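Local coordinates for catalytic domain of the nuclear inclusion protein A (nia) (Tobacco etch virus, PDB 1LVM), which probably cleaves the viral polyprotein at specific sites, as a chymotrypsin-like cysteine protease that recognises an extended peptide substrate, at residues A[52-64]-A[74-88]. The protein carries 1 engineered substitution. Sequence-based numbering, arbitrary orientation.
Sequences NKHLFRRNNGTLL and VKNTTTLQQHLIDGR
Gln82 turns its amide nitrogen NE2 onto one face of the Phe56 ring, 3.5 Å above the plane and over the ring centre, while Leu55 CG covers the opposite face nearer the rim. Amide and ring planes stand 73° apart, so the amide meets the ring by its NH2 end rather than lying flat on it; Gln82 OE1 accepts a hydrogen bond from Trp210 N. Asn59 OD1 accepts from Thr77 OG1 at 2.8 Å. The same hydroxyl accepts from Gly61 N, and Thr77 N returns a 2.8 Å bond to Gly61 O, so Thr77 meets the Gly61 backbone through both its hydroxyl and its main-chain N. Its OG1 sits between backbone N and carbonyl carbon (chi1 51°), which puts CG2 against Leu63 CB. A water joins Asn59 ND2 to the carbonyls of Thr77 and Leu80. At the far end Lys53 NZ grips two carbonyls of the 85-88 type II turn, Arg88 O in the carbonyl plane and Ile85 O, 2.7 Å away, from above its plane. Leu63 and Val74 form an antiparallel hydrogen-bonded pair. The contact packs the 3-10 turn 53-55, the loop after it and the start of strand 62-67 against strand 81-84 and its flanking turns, within the N-terminal beta-barrel of a chymotrypsin-like protease.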
loop_
_atom_site.group_PDB
_atom_site.type_symbol
_atom_site.label_atom_id
_atom_site.label_comp_id
_atom_site.label_asym_id
_atom_site.label_seq_id
_atom_site.Cartn_x
_atom_site.Cartn_y
_atom_site.Cartn_z
ATOM N N ASN A 52 2.366 -4.312 -1.302
ATOM C CA ASN A 52 3.202 -4.972 -0.280
ATOM C C ASN A 52 4.065 -6.078 -0.891
ATOM O O ASN A 52 3.591 -6.842 -1.713
ATOM C CB ASN A 52 2.300 -5.648 0.764
ATOM C CG ASN A 52 1.359 -4.671 1.421
ATOM O OD1 ASN A 52 0.280 -4.352 0.882
ATOM N ND2 ASN A 52 1.757 -4.181 2.595
ATOM N N LYS A 53 5.317 -6.190 -0.449
ATOM C CA LYS A 53 6.173 -7.235 -0.914
ATOM C C LYS A 53 5.557 -8.601 -0.516
ATOM O O LYS A 53 5.706 -9.580 -1.260
ATOM C CB LYS A 53 7.562 -7.051 -0.240
ATOM C CG LYS A 53 8.715 -7.787 -0.897
ATOM C CD LYS A 53 10.026 -7.570 -0.124
ATOM C CE LYS A 53 10.716 -6.243 -0.492
ATOM N NZ LYS A 53 11.909 -6.036 0.406
ATOM N N HIS A 54 4.835 -8.701 0.609
ATOM C CA HIS A 54 4.333 -10.015 0.990
ATOM C C HIS A 54 3.249 -10.553 0.091
ATOM O O HIS A 54 2.824 -11.670 0.239
ATOM C CB HIS A 54 3.931 -10.094 2.481
ATOM C CG HIS A 54 2.659 -9.414 2.802
ATOM N ND1 HIS A 54 2.623 -8.116 3.244
ATOM C CD2 HIS A 54 1.360 -9.843 2.724
ATOM C CE1 HIS A 54 1.366 -7.777 3.432
ATOM N NE2 HIS A 54 0.571 -8.799 3.125
ATOM N N LEU A 55 2.795 -9.748 -0.850
ATOM C CA LEU A 55 1.843 -10.256 -1.846
ATOM C C LEU A 55 2.528 -11.465 -2.554
ATOM O O LEU A 55 1.869 -12.381 -3.072
ATOM C CB LEU A 55 1.625 -9.151 -2.909
ATOM C CG LEU A 55 0.724 -9.549 -4.101
ATOM C CD1 LEU A 55 -0.640 -10.059 -3.603
ATOM C CD2 LEU A 55 0.518 -8.337 -5.008
ATOM N N PHE A 56 3.845 -11.383 -2.644
ATOM C CA PHE A 56 4.645 -12.413 -3.341
ATOM C C PHE A 56 5.277 -13.483 -2.458
ATOM O O PHE A 56 6.338 -13.980 -2.760
ATOM C CB PHE A 56 5.701 -11.727 -4.240
ATOM C CG PHE A 56 5.081 -11.042 -5.403
ATOM C CD1 PHE A 56 4.619 -11.779 -6.488
ATOM C CD2 PHE A 56 4.910 -9.673 -5.406
ATOM C CE1 PHE A 56 3.994 -11.143 -7.583
ATOM C CE2 PHE A 56 4.287 -9.017 -6.494
ATOM C CZ PHE A 56 3.835 -9.734 -7.573
ATOM N N ARG A 57 4.609 -13.796 -1.352
ATOM C CA ARG A 57 4.986 -14.913 -0.473
ATOM C C ARG A 57 5.088 -16.075 -1.450
ATOM O O ARG A 57 5.972 -16.922 -1.340
ATOM C CB ARG A 57 3.860 -15.169 0.563
ATOM C CG ARG A 57 3.964 -16.474 1.394
ATOM C CD ARG A 57 5.334 -16.675 1.965
ATOM N NE ARG A 57 5.414 -17.995 2.615
ATOM C CZ ARG A 57 6.040 -19.048 2.087
ATOM N NH1 ARG A 57 6.640 -18.922 0.915
ATOM N NH2 ARG A 57 6.070 -20.212 2.710
ATOM N N ARG A 58 4.186 -16.102 -2.433
ATOM C CA ARG A 58 4.202 -17.125 -3.467
ATOM C C ARG A 58 4.251 -16.430 -4.821
ATOM O O ARG A 58 3.782 -15.314 -4.955
ATOM C CB ARG A 58 2.924 -17.968 -3.369
ATOM C CG ARG A 58 3.035 -18.875 -2.126
ATOM C CD ARG A 58 1.801 -19.672 -1.781
ATOM N NE ARG A 58 1.695 -19.742 -0.319
ATOM C CZ ARG A 58 1.066 -18.846 0.450
ATOM N NH1 ARG A 58 0.448 -17.785 -0.089
ATOM N NH2 ARG A 58 1.068 -18.999 1.767
ATOM N N ASN A 59 4.798 -17.073 -5.835
ATOM C CA ASN A 59 4.819 -16.464 -7.155
ATOM C C ASN A 59 4.781 -17.629 -8.156
ATOM O O ASN A 59 5.804 -18.012 -8.729
ATOM C CB ASN A 59 6.062 -15.591 -7.292
ATOM C CG ASN A 59 6.038 -14.722 -8.590
ATOM O OD1 ASN A 59 5.234 -14.942 -9.488
ATOM N ND2 ASN A 59 6.959 -13.798 -8.696
ATOM N N ASN A 60 3.587 -18.195 -8.364
ATOM C CA ASN A 60 3.496 -19.395 -9.198
ATOM C C ASN A 60 2.047 -19.585 -9.646
ATOM O O ASN A 60 1.553 -20.711 -9.730
ATOM C CB ASN A 60 4.004 -20.576 -8.327
ATOM C CG ASN A 60 4.081 -21.874 -9.090
ATOM O OD1 ASN A 60 4.519 -21.862 -10.214
ATOM N ND2 ASN A 60 3.602 -22.989 -8.488
ATOM N N GLY A 61 1.353 -18.479 -9.901
ATOM C CA GLY A 61 -0.060 -18.584 -10.253
ATOM C C GLY A 61 -0.520 -17.405 -11.032
ATOM O O GLY A 61 0.174 -16.996 -11.974
ATOM N N THR A 62 -1.687 -16.870 -10.645
ATOM C CA THR A 62 -2.315 -15.779 -11.365
ATOM C C THR A 62 -2.501 -14.533 -10.501
ATOM O O THR A 62 -2.543 -14.612 -9.297
ATOM C CB THR A 62 -3.727 -16.181 -11.881
ATOM O OG1 THR A 62 -4.618 -16.426 -10.757
ATOM C CG2 THR A 62 -3.627 -17.469 -12.734
ATOM N N LEU A 63 -2.600 -13.376 -11.142
ATOM C CA LEU A 63 -2.863 -12.156 -10.359
ATOM C C LEU A 63 -4.102 -11.473 -10.892
ATOM O O LEU A 63 -4.114 -11.046 -12.068
ATOM C CB LEU A 63 -1.699 -11.147 -10.437
ATOM C CG LEU A 63 -1.902 -9.894 -9.561
ATOM C CD1 LEU A 63 -1.847 -10.319 -8.033
ATOM C CD2 LEU A 63 -0.808 -8.856 -9.827
ATOM N N LEU A 64 -5.143 -11.362 -10.058
ATOM C CA LEU A 64 -6.368 -10.658 -10.521
ATOM C C LEU A 64 -6.212 -9.218 -10.059
ATOM O O LEU A 64 -5.945 -8.973 -8.884
ATOM C CB LEU A 64 -7.594 -11.250 -9.873
ATOM C CG LEU A 64 -8.968 -10.847 -10.427
ATOM C CD1 LEU A 64 -9.090 -11.248 -11.912
ATOM C CD2 LEU A 64 -10.030 -11.577 -9.628
ATOM N N VAL A 74 -3.672 -11.478 -14.830
ATOM C CA VAL A 74 -2.344 -11.847 -15.292
ATOM C C VAL A 74 -2.322 -13.369 -15.232
ATOM O O VAL A 74 -2.456 -13.953 -14.157
ATOM C CB VAL A 74 -1.250 -11.310 -14.314
ATOM C CG1 VAL A 74 0.167 -11.799 -14.731
ATOM C CG2 VAL A 74 -1.302 -9.813 -14.279
ATOM N N LYS A 75 -2.070 -14.015 -16.370
ATOM C CA LYS A 75 -2.122 -15.460 -16.401
ATOM C C LYS A 75 -1.013 -16.185 -15.691
ATOM O O LYS A 75 -1.206 -17.281 -15.162
ATOM C CB LYS A 75 -2.188 -15.923 -17.871
ATOM C CG LYS A 75 -3.465 -15.411 -18.572
ATOM C CD LYS A 75 -3.662 -15.994 -19.973
ATOM C CE LYS A 75 -2.534 -15.620 -20.937
ATOM N NZ LYS A 75 -2.808 -16.069 -22.344
ATOM N N ASN A 76 0.143 -15.581 -15.699
ATOM C CA ASN A 76 1.292 -16.194 -15.051
ATOM C C ASN A 76 2.089 -15.105 -14.324
ATOM O O ASN A 76 2.773 -14.289 -14.917
ATOM C CB ASN A 76 2.137 -16.904 -16.141
ATOM C CG ASN A 76 3.310 -17.647 -15.568
ATOM O OD1 ASN A 76 3.701 -17.414 -14.448
ATOM N ND2 ASN A 76 3.899 -18.548 -16.357
ATOM N N THR A 77 1.987 -15.116 -13.002
ATOM C CA THR A 77 2.664 -14.111 -12.238
ATOM C C THR A 77 4.151 -14.036 -12.396
ATOM O O THR A 77 4.714 -13.001 -12.178
ATOM C CB THR A 77 2.374 -14.242 -10.755
ATOM O OG1 THR A 77 2.602 -15.570 -10.330
ATOM C CG2 THR A 77 0.832 -13.941 -10.458
ATOM N N THR A 78 4.779 -15.140 -12.784
ATOM C CA THR A 78 6.217 -15.136 -12.913
ATOM C C THR A 78 6.696 -14.263 -14.026
ATOM O O THR A 78 7.902 -14.001 -14.116
ATOM C CB THR A 78 6.754 -16.576 -13.123
ATOM O OG1 THR A 78 6.391 -17.041 -14.431
ATOM C CG2 THR A 78 6.137 -17.514 -12.101
ATOM N N THR A 79 5.772 -13.825 -14.891
ATOM C CA THR A 79 6.138 -12.942 -16.005
ATOM C C THR A 79 6.151 -11.468 -15.599
ATOM O O THR A 79 6.638 -10.588 -16.327
ATOM C CB THR A 79 5.136 -13.102 -17.199
ATOM O OG1 THR A 79 3.830 -12.588 -16.840
ATOM C CG2 THR A 79 4.993 -14.590 -17.517
ATOM N N LEU A 80 5.626 -11.175 -14.419
ATOM C CA LEU A 80 5.570 -9.786 -14.019
ATOM C C LEU A 80 6.930 -9.201 -13.565
ATOM O O LEU A 80 7.545 -9.768 -12.670
ATOM C CB LEU A 80 4.574 -9.714 -12.827
ATOM C CG LEU A 80 3.190 -9.061 -12.753
ATOM C CD1 LEU A 80 2.645 -8.761 -14.115
ATOM C CD2 LEU A 80 2.243 -9.887 -11.865
ATOM N N GLN A 81 7.354 -8.073 -14.123
ATOM C CA GLN A 81 8.536 -7.402 -13.636
ATOM C C GLN A 81 8.271 -6.762 -12.257
ATOM O O GLN A 81 7.203 -6.175 -11.992
ATOM C CB GLN A 81 9.012 -6.363 -14.670
ATOM C CG GLN A 81 9.659 -7.131 -15.846
ATOM C CD GLN A 81 10.475 -6.204 -16.682
ATOM O OE1 GLN A 81 9.952 -5.273 -17.296
ATOM N NE2 GLN A 81 11.782 -6.417 -16.683
ATOM N N GLN A 82 9.245 -6.915 -11.370
ATOM C CA GLN A 82 9.157 -6.455 -9.993
ATOM C C GLN A 82 10.394 -5.637 -9.601
ATOM O O GLN A 82 11.541 -5.948 -10.011
ATOM C CB GLN A 82 9.154 -7.672 -9.076
ATOM C CG GLN A 82 8.034 -8.684 -9.292
ATOM C CD GLN A 82 8.465 -10.056 -8.741
ATOM O OE1 GLN A 82 9.471 -10.599 -9.237
ATOM N NE2 GLN A 82 7.772 -10.589 -7.675
ATOM N N HIS A 83 10.166 -4.601 -8.809
ATOM C CA HIS A 83 11.278 -3.834 -8.264
ATOM C C HIS A 83 11.126 -3.882 -6.747
ATOM O O HIS A 83 10.146 -3.387 -6.149
ATOM C CB HIS A 83 11.343 -2.359 -8.738
ATOM C CG HIS A 83 12.361 -1.571 -7.984
ATOM N ND1 HIS A 83 13.584 -1.211 -8.508
ATOM C CD2 HIS A 83 12.328 -1.076 -6.731
ATOM C CE1 HIS A 83 14.262 -0.518 -7.606
ATOM N NE2 HIS A 83 13.520 -0.416 -6.513
ATOM N N LEU A 84 12.089 -4.503 -6.099
ATOM C CA LEU A 84 12.042 -4.658 -4.620
ATOM C C LEU A 84 12.544 -3.443 -3.879
ATOM O O LEU A 84 13.529 -2.863 -4.288
ATOM C CB LEU A 84 12.953 -5.839 -4.191
ATOM C CG LEU A 84 12.691 -7.155 -4.905
ATOM C CD1 LEU A 84 13.800 -8.213 -4.615
ATOM C CD2 LEU A 84 11.420 -7.641 -4.386
ATOM N N ILE A 85 11.864 -3.072 -2.778
ATOM C CA ILE A 85 12.318 -2.000 -1.927
ATOM C C ILE A 85 13.034 -2.715 -0.737
ATOM O O ILE A 85 12.464 -3.398 0.124
ATOM C CB ILE A 85 11.104 -1.144 -1.356
ATOM C CG1 ILE A 85 10.172 -0.677 -2.511
ATOM C CG2 ILE A 85 11.671 0.093 -0.583
ATOM C CD1 ILE A 85 10.830 0.298 -3.440
ATOM N N ASP A 86 14.340 -2.578 -0.755
ATOM C CA ASP A 86 15.233 -3.190 0.211
ATOM C C ASP A 86 14.797 -3.030 1.672
ATOM O O ASP A 86 14.572 -1.914 2.149
ATOM C CB ASP A 86 16.615 -2.508 0.011
ATOM C CG ASP A 86 17.786 -3.410 0.325
ATOM O OD1 ASP A 86 17.575 -4.494 0.897
ATOM O OD2 ASP A 86 18.927 -3.016 -0.012
ATOM N N GLY A 87 14.676 -4.138 2.372
ATOM C CA GLY A 87 14.368 -4.088 3.788
ATOM C C GLY A 87 12.998 -3.627 4.226
ATOM O O GLY A 87 12.797 -3.522 5.425
ATOM N N ARG A 88 12.075 -3.387 3.289
ATOM C CA ARG A 88 10.683 -2.871 3.576
ATOM C C ARG A 88 9.662 -3.835 2.956
ATOM O O ARG A 88 9.954 -4.526 1.980
ATOM C CB ARG A 88 10.410 -1.499 2.874
ATOM C CG ARG A 88 11.073 -0.289 3.579
ATOM C CD ARG A 88 10.892 1.051 2.879
ATOM N NE ARG A 88 10.890 2.195 3.852
ATOM C CZ ARG A 88 11.993 2.777 4.277
ATOM N NH1 ARG A 88 13.145 2.333 3.829
ATOM N NH2 ARG A 88 11.960 3.813 5.124
HETATM O O HOH W 1 7.173 -12.023 -11.138
HETATM O O HOH W 2 1.608 -16.586 -7.489
HETATM O O HOH W 3 3.817 -20.483 -13.212
#